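Local coordinates for CSE3 (Thermus thermophilus, PDB 2Y8Y), which cleaves CRISPR transcripts as an endoribonuclease of the Cas6/Cse3/CasE family and keeps hold of the processed crRNA, serving antiviral and antiplasmid defence, at residues A[8-13]-A[79-84]; A[45-51]-A[63-69]; A[135-139]-A[191-196]. All blocks are in the same frame, centred on the assembly; numbering follows the deposited sequence.

Overall arrangement
From the N terminus, strand 5-12 runs in the middle of a four-stranded antiparallel sheet and is joined later in the chain by strand 81-89, which pairs with it at contact 1 and closes a long loop. Within that loop lies contact 2, the hairpin of strands 49-52 and 62-67, whose second strand is the other neighbour of strand 5-12; backbone bonds such as Leu10 O to Val63 N join the two contacts directly. Contact 3 follows in series, between the end of helix 123-136 and helix 189-198. Its centre is about 17 Å from that of contact 2, yet Gln66 NE2 reaches Leu196 O and links the four-stranded sheet to helix 189-198 beside the second sheet.

Contact 1 (A[8-13]-A[79-84]); sequences TKLVLN and GYAQVF
Lys9 and Phe84 lie side by side at one end of this antiparallel strand pair. Lys9 leaves the backbone extended, CG anti to its N (chi1 177°). Its CB rests 4.1 Å from Phe84 CB, CE comes over one face of the ring toward the rim, and NZ ends 4.5 Å from the Phe84 ring centroid, over the face, in a cation-pi contact. Val11 CG2 touches the same ring at CE1, 3.7 Å away. Beneath these side chains Phe84 N donates to Lys9 O, and Val11 and Gln82 exchange two backbone bonds as a hydrogen-bonded pair. The other face carries Leu10, Leu12, Ala81 and Val83: Leu10 CD2 packs against both methyls of Val83, 3.8 Å from CG2, while Leu12 CD1 meets Ala81 CB. Leu12 also runs alongside the Tyr80 ring, CG 3.9 Å from Tyr80 CE2; helix 26-34 covers this face, and Tyr80 OH is bonded to Asp22. Past the strand end, Asn13 N donates to Tyr80 O and Asn13 ND2 to Gly79 O at 3.0 Å, the acceptor lying in the amide plane. This pair of strands at the sheet margin thus has two different faces: one apolar, Tyr80 included, against helices and the loop of Trp73 and Leu76, the other more exposed, with a lysine whose charge is probably eased by the phenylalanine ring.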
loop_
_atom_site.group_PDB
_atom_site.type_symbol
_atom_site.label_atom_id
_atom_site.label_comp_id
_atom_site.label_asym_id
_atom_site.label_seq_id
_atom_site.Cartn_x
_atom_site.Cartn_y
_atom_site.Cartn_z
ATOM N N THR A 8 -4.775 -6.550 -8.806
ATOM C CA THR A 8 -4.784 -6.202 -10.222
ATOM C C THR A 8 -3.506 -5.469 -10.565
ATOM O O THR A 8 -3.150 -4.502 -9.908
ATOM C CB THR A 8 -5.958 -5.267 -10.575
ATOM O OG1 THR A 8 -7.189 -5.858 -10.137
ATOM C CG2 THR A 8 -6.020 -4.997 -12.082
ATOM N N LYS A 9 -2.819 -5.936 -11.602
ATOM C CA LYS A 9 -1.698 -5.201 -12.157
ATOM C C LYS A 9 -2.187 -4.380 -13.338
ATOM O O LYS A 9 -2.740 -4.930 -14.301
ATOM C CB LYS A 9 -0.603 -6.162 -12.616
ATOM C CG LYS A 9 0.584 -5.487 -13.278
ATOM C CD LYS A 9 1.663 -6.509 -13.597
ATOM C CE LYS A 9 2.642 -5.985 -14.630
ATOM N NZ LYS A 9 3.542 -7.072 -15.106
ATOM N N LEU A 10 -1.997 -3.067 -13.265
ATOM C CA LEU A 10 -2.278 -2.187 -14.394
ATOM C C LEU A 10 -0.970 -1.656 -14.959
ATOM O O LEU A 10 -0.138 -1.134 -14.221
ATOM C CB LEU A 10 -3.153 -1.004 -13.968
ATOM C CG LEU A 10 -4.442 -1.289 -13.198
ATOM C CD1 LEU A 10 -5.030 0.001 -12.646
ATOM C CD2 LEU A 10 -5.471 -2.012 -14.062
ATOM N N VAL A 11 -0.773 -1.800 -16.265
ATOM C CA VAL A 11 0.367 -1.169 -16.913
ATOM C C VAL A 11 -0.147 0.052 -17.658
ATOM O O VAL A 11 -0.801 -0.064 -18.688
ATOM C CB VAL A 11 1.101 -2.129 -17.859
ATOM C CG1 VAL A 11 2.215 -1.400 -18.579
ATOM C CG2 VAL A 11 1.662 -3.305 -17.081
ATOM N N LEU A 12 0.119 1.232 -17.114
ATOM C CA LEU A 12 -0.449 2.446 -17.684
ATOM C C LEU A 12 0.218 2.871 -18.993
ATOM O O LEU A 12 1.407 2.640 -19.212
ATOM C CB LEU A 12 -0.461 3.589 -16.664
ATOM C CG LEU A 12 -1.718 3.687 -15.783
ATOM C CD1 LEU A 12 -1.983 2.397 -15.021
ATOM C CD2 LEU A 12 -1.620 4.862 -14.825
ATOM N N ASN A 13 -0.578 3.480 -19.864
ATOM C CA ASN A 13 -0.119 3.888 -21.183
ATOM C C ASN A 13 0.301 5.352 -21.196
ATOM O O ASN A 13 -0.539 6.242 -21.080
ATOM C CB ASN A 13 -1.231 3.641 -22.204
ATOM C CG ASN A 13 -0.834 4.035 -23.612
ATOM O OD1 ASN A 13 0.349 4.183 -23.927
ATOM N ND2 ASN A 13 -1.830 4.208 -24.471
ATOM N N GLY A 79 -7.578 2.717 -23.788
ATOM C CA GLY A 79 -6.206 3.146 -23.977
ATOM C C GLY A 79 -5.503 3.595 -22.708
ATOM O O GLY A 79 -4.316 3.913 -22.741
ATOM N N TYR A 80 -6.225 3.613 -21.588
ATOM C CA TYR A 80 -5.667 4.052 -20.308
ATOM C C TYR A 80 -4.581 3.106 -19.814
ATOM O O TYR A 80 -3.479 3.536 -19.455
ATOM C CB TYR A 80 -6.777 4.172 -19.259
ATOM C CG TYR A 80 -6.333 4.610 -17.878
ATOM C CD1 TYR A 80 -6.263 5.956 -17.545
ATOM C CD2 TYR A 80 -6.016 3.677 -16.898
ATOM C CE1 TYR A 80 -5.874 6.363 -16.275
ATOM C CE2 TYR A 80 -5.627 4.072 -15.628
ATOM C CZ TYR A 80 -5.556 5.417 -15.327
ATOM O OH TYR A 80 -5.170 5.807 -14.064
ATOM N N ALA A 81 -4.891 1.813 -19.797
ATOM C CA ALA A 81 -3.942 0.834 -19.295
ATOM C C ALA A 81 -4.144 -0.554 -19.883
ATOM O O ALA A 81 -5.220 -0.891 -20.386
ATOM C CB ALA A 81 -4.016 0.771 -17.774
ATOM N N GLN A 82 -3.089 -1.354 -19.823
ATOM C CA GLN A 82 -3.212 -2.781 -20.027
ATOM C C GLN A 82 -3.589 -3.375 -18.678
ATOM O O GLN A 82 -2.832 -3.273 -17.710
ATOM C CB GLN A 82 -1.895 -3.370 -20.523
ATOM C CG GLN A 82 -1.948 -4.863 -20.768
ATOM C CD GLN A 82 -0.673 -5.389 -21.388
ATOM O OE1 GLN A 82 0.292 -4.646 -21.574
ATOM N NE2 GLN A 82 -0.661 -6.677 -21.716
ATOM N N VAL A 83 -4.782 -3.954 -18.601
ATOM C CA VAL A 83 -5.270 -4.569 -17.370
ATOM C C VAL A 83 -4.977 -6.059 -17.387
ATOM O O VAL A 83 -5.544 -6.795 -18.183
ATOM C CB VAL A 83 -6.796 -4.394 -17.204
ATOM C CG1 VAL A 83 -7.263 -4.989 -15.877
ATOM C CG2 VAL A 83 -7.195 -2.930 -17.322
ATOM N N PHE A 84 -4.081 -6.508 -16.520
ATOM C CA PHE A 84 -3.856 -7.941 -16.377
ATOM C C PHE A 84 -5.026 -8.524 -15.595
ATOM O O PHE A 84 -5.591 -7.852 -14.734
ATOM C CB PHE A 84 -2.518 -8.203 -15.678
ATOM C CG PHE A 84 -1.328 -7.996 -16.570
ATOM C CD1 PHE A 84 -0.974 -6.726 -16.995
ATOM C CD2 PHE A 84 -0.572 -9.073 -17.001
ATOM C CE1 PHE A 84 0.111 -6.535 -17.827
ATOM C CE2 PHE A 84 0.519 -8.886 -17.837
ATOM C CZ PHE A 84 0.859 -7.617 -18.248
HETATM O O HOH W 1 -3.619 -8.496 -12.459
#

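Contact 2 (A[45-51]-A[63-69]); sequences RERLLWR and VLVQTLT. With nucleotides of chain B.
Glu46 grips the turn after strand 62-67 with both carboxylate oxygens, on which four N-H and O-H donors converge. OE2 receives Leu68 N through its syn lone pair, 2.7 Å and nearly straight at 173°, and also the N-H of Arg47. OE1 takes Thr69 OG1 at 2.6 Å nearly along its C-O axis, and Thr69 N from the same face of the carboxylate. A bend at chi2 (55°) folds the acid back onto these donors. Farther along, Leu49 with Gln66 and Arg51 with Leu64 form hydrogen-bonded pairs of the hairpin. Between them Trp50 and Val65 share the face under helix 26-34; Trp50 CD1 lies 3.7 Å from Val63 CG1, and Leu48 CD1 presses on Val65 CG1 at 3.5 Å. The looser, solvent side belongs to exposed Arg45, which merely crosses Thr69 CG2 with NH1 at about a right angle, its NE paired with Glu43. A separate polar part is buried. Here a water bridges Arg47 O and Gln66 NE2, which also donates to Leu196 O, and Arg47 turns its end away from the partner strand toward the RNA. NE and NH2 clasp Leu48 O side-on, NH1 bonds G16 OP1 of chain B at 2.8 Å and DG17 OP2 of chain B at 2.9 Å, and NH2 reaches that same DG17 oxygen. In this complex the carbonyl of Leu48 thus holds the guanidinium in place while its edge bridges two consecutive phosphates of chain B, those of G16 and DG17.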
loop_
_atom_site.group_PDB
_atom_site.type_symbol
_atom_site.label_atom_id
_atom_site.label_comp_id
_atom_site.label_asym_id
_atom_site.label_seq_id
_atom_site.Cartn_x
_atom_site.Cartn_y
_atom_site.Cartn_z
ATOM N N ARG A 45 -17.742 -1.851 2.309
ATOM C CA ARG A 45 -17.160 -3.184 2.228
ATOM C C ARG A 45 -15.749 -3.176 1.663
ATOM O O ARG A 45 -15.157 -4.238 1.458
ATOM C CB ARG A 45 -18.015 -4.100 1.343
ATOM C CG ARG A 45 -19.462 -4.278 1.776
ATOM C CD ARG A 45 -20.171 -5.307 0.897
ATOM N NE ARG A 45 -20.624 -4.774 -0.393
ATOM C CZ ARG A 45 -20.116 -5.101 -1.581
ATOM N NH1 ARG A 45 -19.113 -5.967 -1.677
ATOM N NH2 ARG A 45 -20.624 -4.567 -2.683
ATOM N N GLU A 46 -15.202 -1.986 1.415
ATOM C CA GLU A 46 -13.970 -1.902 0.637
ATOM C C GLU A 46 -12.845 -1.098 1.326
ATOM O O GLU A 46 -13.091 -0.144 2.083
ATOM C CB GLU A 46 -14.294 -1.353 -0.758
ATOM C CG GLU A 46 -13.146 -1.357 -1.769
ATOM C CD GLU A 46 -12.520 -2.729 -1.954
ATOM O OE1 GLU A 46 -13.015 -3.513 -2.800
ATOM O OE2 GLU A 46 -11.518 -3.001 -1.272
ATOM N N ARG A 47 -11.612 -1.522 1.067
ATOM C CA ARG A 47 -10.418 -0.763 1.417
ATOM C C ARG A 47 -9.513 -0.827 0.197
ATOM O O ARG A 47 -8.695 -1.733 0.058
ATOM C CB ARG A 47 -9.729 -1.361 2.648
ATOM C CG ARG A 47 -8.338 -0.758 2.979
ATOM C CD ARG A 47 -8.395 0.733 3.371
ATOM N NE ARG A 47 -8.260 1.628 2.229
ATOM C CZ ARG A 47 -8.355 2.946 2.306
ATOM N NH1 ARG A 47 -8.590 3.500 3.489
ATOM N NH2 ARG A 47 -8.217 3.701 1.225
ATOM N N LEU A 48 -9.675 0.142 -0.694
ATOM C CA LEU A 48 -8.854 0.222 -1.880
ATOM C C LEU A 48 -7.434 0.631 -1.468
ATOM O O LEU A 48 -7.269 1.619 -0.738
ATOM C CB LEU A 48 -9.455 1.278 -2.798
ATOM C CG LEU A 48 -8.619 1.712 -3.987
ATOM C CD1 LEU A 48 -8.490 0.535 -4.915
ATOM C CD2 LEU A 48 -9.290 2.899 -4.651
ATOM N N LEU A 49 -6.431 -0.128 -1.917
ATOM C CA LEU A 49 -5.019 0.224 -1.720
ATOM C C LEU A 49 -4.289 0.077 -3.043
ATOM O O LEU A 49 -4.660 -0.748 -3.879
ATOM C CB LEU A 49 -4.374 -0.693 -0.683
ATOM C CG LEU A 49 -4.968 -0.673 0.718
ATOM C CD1 LEU A 49 -4.397 -1.803 1.567
ATOM C CD2 LEU A 49 -4.703 0.677 1.372
ATOM N N TRP A 50 -3.241 0.859 -3.249
ATOM C CA TRP A 50 -2.442 0.709 -4.447
ATOM C C TRP A 50 -1.011 1.149 -4.216
ATOM O O TRP A 50 -0.708 1.806 -3.226
ATOM C CB TRP A 50 -3.066 1.452 -5.637
ATOM C CG TRP A 50 -2.702 2.898 -5.786
ATOM C CD1 TRP A 50 -1.630 3.410 -6.468
ATOM C CD2 TRP A 50 -3.447 4.022 -5.319
ATOM N NE1 TRP A 50 -1.646 4.775 -6.420
ATOM C CE2 TRP A 50 -2.754 5.176 -5.723
ATOM C CE3 TRP A 50 -4.620 4.165 -4.578
ATOM C CZ2 TRP A 50 -3.198 6.465 -5.416
ATOM C CZ3 TRP A 50 -5.061 5.445 -4.278
ATOM C CH2 TRP A 50 -4.351 6.574 -4.699
ATOM N N ARG A 51 -0.129 0.725 -5.109
ATOM C CA ARG A 51 1.243 1.223 -5.134
ATOM C C ARG A 51 1.662 1.450 -6.572
ATOM O O ARG A 51 1.462 0.578 -7.431
ATOM C CB ARG A 51 2.197 0.228 -4.469
ATOM C CG ARG A 51 3.663 0.694 -4.476
ATOM C CD ARG A 51 4.602 -0.210 -3.668
ATOM N NE ARG A 51 4.606 -1.595 -4.154
ATOM C CZ ARG A 51 4.059 -2.637 -3.524
ATOM N NH1 ARG A 51 3.440 -2.508 -2.353
ATOM N NH2 ARG A 51 4.128 -3.842 -4.082
ATOM N N VAL A 63 1.023 -0.045 -11.877
ATOM C CA VAL A 63 0.264 0.211 -10.660
ATOM C C VAL A 63 -0.317 -1.101 -10.168
ATOM O O VAL A 63 -1.014 -1.797 -10.908
ATOM C CB VAL A 63 -0.875 1.217 -10.893
ATOM C CG1 VAL A 63 -1.718 1.405 -9.633
ATOM C CG2 VAL A 63 -0.312 2.538 -11.367
ATOM N N LEU A 64 -0.018 -1.447 -8.922
ATOM C CA LEU A 64 -0.595 -2.622 -8.282
ATOM C C LEU A 64 -1.753 -2.187 -7.405
ATOM O O LEU A 64 -1.596 -1.311 -6.552
ATOM C CB LEU A 64 0.452 -3.348 -7.435
ATOM C CG LEU A 64 1.538 -4.111 -8.197
ATOM C CD1 LEU A 64 2.178 -3.240 -9.243
ATOM C CD2 LEU A 64 2.589 -4.652 -7.245
ATOM N N VAL A 65 -2.921 -2.788 -7.618
ATOM C CA VAL A 65 -4.120 -2.406 -6.880
ATOM C C VAL A 65 -4.641 -3.587 -6.100
ATOM O O VAL A 65 -4.864 -4.655 -6.667
ATOM C CB VAL A 65 -5.254 -1.964 -7.827
ATOM C CG1 VAL A 65 -6.442 -1.449 -7.017
ATOM C CG2 VAL A 65 -4.758 -0.921 -8.818
ATOM N N GLN A 66 -4.852 -3.396 -4.805
ATOM C CA GLN A 66 -5.491 -4.408 -3.984
ATOM C C GLN A 66 -6.873 -3.938 -3.571
ATOM O O GLN A 66 -7.054 -2.804 -3.094
ATOM C CB GLN A 66 -4.670 -4.665 -2.728
ATOM C CG GLN A 66 -5.283 -5.718 -1.835
ATOM C CD GLN A 66 -4.425 -5.992 -0.628
ATOM O OE1 GLN A 66 -3.400 -6.671 -0.726
ATOM N NE2 GLN A 66 -4.817 -5.445 0.522
ATOM N N THR A 67 -7.854 -4.811 -3.766
ATOM C CA THR A 67 -9.204 -4.543 -3.312
ATOM C C THR A 67 -9.715 -5.750 -2.544
ATOM O O THR A 67 -9.263 -6.867 -2.761
ATOM C CB THR A 67 -10.147 -4.234 -4.488
ATOM O OG1 THR A 67 -10.107 -5.310 -5.434
ATOM C CG2 THR A 67 -9.729 -2.952 -5.194
ATOM N N LEU A 68 -10.631 -5.507 -1.625
ATOM C CA LEU A 68 -11.250 -6.581 -0.859
ATOM C C LEU A 68 -12.439 -7.184 -1.596
ATOM O O LEU A 68 -12.896 -8.274 -1.247
ATOM C CB LEU A 68 -11.703 -6.045 0.499
ATOM C CG LEU A 68 -10.593 -5.423 1.350
ATOM C CD1 LEU A 68 -11.151 -4.953 2.686
ATOM C CD2 LEU A 68 -9.481 -6.409 1.584
ATOM N N THR A 69 -12.931 -6.477 -2.607
ATOM C CA THR A 69 -14.081 -6.945 -3.377
ATOM C C THR A 69 -13.688 -7.012 -4.837
ATOM O O THR A 69 -12.678 -6.467 -5.244
ATOM C CB THR A 69 -15.305 -6.034 -3.179
ATOM O OG1 THR A 69 -15.102 -4.768 -3.830
ATOM C CG2 THR A 69 -15.562 -5.803 -1.689
ATOM P P G B 16 -8.161 3.767 7.112
ATOM O OP1 G B 16 -8.437 2.665 6.160
ATOM O OP2 G B 16 -6.754 4.235 7.286
ATOM O "O5'" G B 16 -9.076 5.020 6.786
ATOM C "C5'" G B 16 -10.466 4.871 6.558
ATOM C "C4'" G B 16 -11.123 6.205 6.304
ATOM O "O4'" G B 16 -10.900 7.094 7.429
ATOM C "C3'" G B 16 -10.604 7.000 5.116
ATOM O "O3'" G B 16 -11.096 6.522 3.882
ATOM C "C2'" G B 16 -11.073 8.406 5.456
ATOM O "O2'" G B 16 -12.468 8.537 5.226
ATOM C "C1'" G B 16 -10.827 8.434 6.960
ATOM N N9 G B 16 -9.492 8.977 7.267
ATOM C C8 G B 16 -8.348 8.296 7.615
ATOM N N7 G B 16 -7.335 9.103 7.788
ATOM C C5 G B 16 -7.836 10.374 7.521
ATOM C C6 G B 16 -7.198 11.640 7.547
ATOM O O6 G B 16 -6.018 11.914 7.821
ATOM N N1 G B 16 -8.076 12.662 7.217
ATOM C C2 G B 16 -9.405 12.491 6.912
ATOM N N2 G B 16 -10.099 13.607 6.620
ATOM N N3 G B 16 -10.010 11.312 6.882
ATOM C C4 G B 16 -9.171 10.307 7.200
ATOM P P DG B 17 -10.254 6.701 2.522
ATOM O OP1 DG B 17 -11.026 6.066 1.441
ATOM O OP2 DG B 17 -8.868 6.255 2.765
ATOM O "O5'" DG B 17 -10.180 8.287 2.304
ATOM C "C5'" DG B 17 -11.325 9.085 2.081
ATOM C "C4'" DG B 17 -11.012 10.565 2.133
ATOM O "O4'" DG B 17 -10.352 10.926 3.374
ATOM C "C3'" DG B 17 -10.154 11.202 1.044
ATOM O "O3'" DG B 17 -10.949 11.383 -0.107
ATOM C "C2'" DG B 17 -9.774 12.527 1.707
ATOM C "C1'" DG B 17 -9.634 12.125 3.177
ATOM N N9 DG B 17 -8.251 12.029 3.675
ATOM C C8 DG B 17 -7.537 10.903 4.007
ATOM N N7 DG B 17 -6.332 11.182 4.446
ATOM C C5 DG B 17 -6.257 12.575 4.392
ATOM C C6 DG B 17 -5.200 13.463 4.726
ATOM O O6 DG B 17 -4.078 13.204 5.161
ATOM N N1 DG B 17 -5.556 14.795 4.526
ATOM C C2 DG B 17 -6.775 15.217 4.054
ATOM N N2 DG B 17 -6.930 16.549 3.920
ATOM N N3 DG B 17 -7.769 14.401 3.738
ATOM C C4 DG B 17 -7.436 13.104 3.926
HETATM O O HOH W 2 -7.192 -3.926 0.975
#

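Contact 3 (A[135-139]-A[191-196]); sequences EEGGF and RALATL. With nucleotides of chain B.
Phe139 lays one face of its ring on Ala192, whose CB stands 3.7 Å from the ring centroid in a CH-pi contact, offset toward the rim. Thr195 CB meets the ring at its edge, 4.0 Å from Phe139 CE2, and Leu196 CD2 touches CZ. Beside this apolar patch, Thr195 OG1 lies 2.7 Å from Gly137 O and 3.0 Å from Arg191 O, close to both carbonyls; Ala192 CA adds a CA-H...O contact to Gly137 O. With chi1 at -62°, OG1 is anti to the threonine carbonyl carbon, which sets it toward Gly137 O. Arg191 reaches over the same turn. Its guanidinium is centred above Gly138 CA, and a bend at chi3 lets NH1 make a weak bond of 3.1 Å to Glu136 O. Gly138 CA also comes 3.8 Å from Arg191 CB, backbone against side chain. Farther out, Asp188 holds Arg191 NE in a salt bridge, and Leu184, Val186 and Leu211 of the neighbouring strands pack against Phe139. Glu136 points the other way, OE2 lying 2.7 Å from OP1 of G14 of chain B; Arg133 of the same helix is its salt-bridge partner. Gly138, at positive phi, is the C-prime residue of a Schellman motif that ends helix 123-136 against helix 189-198.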
loop_
_atom_site.group_PDB
_atom_site.type_symbol
_atom_site.label_atom_id
_atom_site.label_comp_id
_atom_site.label_asym_id
_atom_site.label_seq_id
_atom_site.Cartn_x
_atom_site.Cartn_y
_atom_site.Cartn_z
ATOM N N GLU A 135 4.589 -5.098 14.386
ATOM C CA GLU A 135 4.378 -5.872 15.597
ATOM C C GLU A 135 2.940 -5.738 16.097
ATOM O O GLU A 135 2.294 -6.738 16.442
ATOM C CB GLU A 135 5.402 -5.476 16.665
ATOM C CG GLU A 135 6.785 -5.966 16.322
ATOM C CD GLU A 135 7.875 -5.211 17.046
ATOM O OE1 GLU A 135 7.543 -4.373 17.914
ATOM O OE2 GLU A 135 9.063 -5.455 16.740
ATOM N N GLU A 136 2.409 -4.517 16.122
ATOM C CA GLU A 136 1.037 -4.371 16.592
ATOM C C GLU A 136 0.068 -5.024 15.609
ATOM O O GLU A 136 -1.045 -5.407 15.990
ATOM C CB GLU A 136 0.676 -2.901 16.822
ATOM C CG GLU A 136 0.603 -2.065 15.583
ATOM C CD GLU A 136 0.218 -0.624 15.882
ATOM O OE1 GLU A 136 0.149 -0.255 17.078
ATOM O OE2 GLU A 136 -0.028 0.127 14.912
ATOM N N GLY A 137 0.516 -5.191 14.365
ATOM C CA GLY A 137 -0.282 -5.805 13.321
ATOM C C GLY A 137 -0.102 -7.296 13.104
ATOM O O GLY A 137 -0.603 -7.816 12.108
ATOM N N GLY A 138 0.603 -7.983 14.000
ATOM C CA GLY A 138 0.687 -9.439 13.924
ATOM C C GLY A 138 1.872 -10.000 13.160
ATOM O O GLY A 138 1.924 -11.201 12.908
ATOM N N PHE A 139 2.814 -9.139 12.792
ATOM C CA PHE A 139 4.046 -9.543 12.123
ATOM C C PHE A 139 5.249 -9.163 12.989
ATOM O O PHE A 139 5.096 -8.545 14.043
ATOM C CB PHE A 139 4.182 -8.793 10.793
ATOM C CG PHE A 139 3.152 -9.162 9.729
ATOM C CD1 PHE A 139 3.269 -10.346 9.019
ATOM C CD2 PHE A 139 2.133 -8.278 9.391
ATOM C CE1 PHE A 139 2.370 -10.661 8.016
ATOM C CE2 PHE A 139 1.235 -8.588 8.376
ATOM C CZ PHE A 139 1.365 -9.777 7.694
ATOM N N ARG A 191 -4.324 -11.296 13.306
ATOM C CA ARG A 191 -4.001 -9.882 13.192
ATOM C C ARG A 191 -3.275 -9.597 11.884
ATOM O O ARG A 191 -3.491 -8.552 11.260
ATOM C CB ARG A 191 -3.124 -9.414 14.351
ATOM C CG ARG A 191 -3.863 -9.138 15.663
ATOM C CD ARG A 191 -2.908 -8.534 16.711
ATOM N NE ARG A 191 -1.887 -9.494 17.127
ATOM C CZ ARG A 191 -0.686 -9.173 17.604
ATOM N NH1 ARG A 191 -0.324 -7.903 17.730
ATOM N NH2 ARG A 191 0.165 -10.131 17.949
ATOM N N ALA A 192 -2.399 -10.511 11.476
ATOM C CA ALA A 192 -1.597 -10.305 10.268
ATOM C C ALA A 192 -2.489 -10.191 9.039
ATOM O O ALA A 192 -2.274 -9.333 8.179
ATOM C CB ALA A 192 -0.582 -11.435 10.106
ATOM N N LEU A 193 -3.496 -11.055 8.953
ATOM C CA LEU A 193 -4.431 -10.981 7.833
ATOM C C LEU A 193 -5.183 -9.647 7.836
ATOM O O LEU A 193 -5.321 -8.982 6.798
ATOM C CB LEU A 193 -5.414 -12.148 7.882
ATOM C CG LEU A 193 -6.437 -12.131 6.748
ATOM C CD1 LEU A 193 -5.758 -12.220 5.396
ATOM C CD2 LEU A 193 -7.401 -13.280 6.956
ATOM N N ALA A 194 -5.644 -9.235 9.013
ATOM C CA ALA A 194 -6.335 -7.948 9.122
ATOM C C ALA A 194 -5.433 -6.801 8.679
ATOM O O ALA A 194 -5.879 -5.866 8.005
ATOM C CB ALA A 194 -6.835 -7.725 10.536
ATOM N N THR A 195 -4.156 -6.872 9.050
ATOM C CA THR A 195 -3.196 -5.857 8.629
ATOM C C THR A 195 -3.059 -5.804 7.101
ATOM O O THR A 195 -3.055 -4.713 6.514
ATOM C CB THR A 195 -1.833 -6.111 9.286
ATOM O OG1 THR A 195 -1.989 -6.017 10.703
ATOM C CG2 THR A 195 -0.784 -5.105 8.814
ATOM N N LEU A 196 -2.952 -6.960 6.448
ATOM C CA LEU A 196 -2.871 -6.964 4.984
ATOM C C LEU A 196 -4.113 -6.353 4.349
ATOM O O LEU A 196 -4.025 -5.641 3.364
ATOM C CB LEU A 196 -2.663 -8.380 4.443
ATOM C CG LEU A 196 -1.381 -9.109 4.814
ATOM C CD1 LEU A 196 -1.395 -10.472 4.152
ATOM C CD2 LEU A 196 -0.156 -8.336 4.329
ATOM P P G B 14 -0.844 3.910 15.589
ATOM O OP1 G B 14 -0.040 2.775 15.097
ATOM O OP2 G B 14 -0.474 5.280 15.159
ATOM O "O5'" G B 14 -2.380 3.674 15.297
ATOM C "C5'" G B 14 -3.002 2.455 15.674
ATOM C "C4'" G B 14 -4.495 2.540 15.553
ATOM O "O4'" G B 14 -5.020 3.551 16.458
ATOM C "C3'" G B 14 -5.029 2.976 14.210
ATOM O "O3'" G B 14 -4.972 1.955 13.238
ATOM C "C2'" G B 14 -6.438 3.405 14.569
ATOM O "O2'" G B 14 -7.258 2.272 14.836
ATOM C "C1'" G B 14 -6.170 4.140 15.885
ATOM N N9 G B 14 -5.890 5.558 15.627
ATOM C C8 G B 14 -4.674 6.205 15.535
ATOM N N7 G B 14 -4.814 7.460 15.206
ATOM C C5 G B 14 -6.182 7.636 15.031
ATOM C C6 G B 14 -6.933 8.783 14.658
ATOM O O6 G B 14 -6.524 9.919 14.391
ATOM N N1 G B 14 -8.295 8.507 14.591
ATOM C C2 G B 14 -8.867 7.278 14.855
ATOM N N2 G B 14 -10.200 7.200 14.746
ATOM N N3 G B 14 -8.179 6.205 15.213
ATOM C C4 G B 14 -6.855 6.459 15.275
#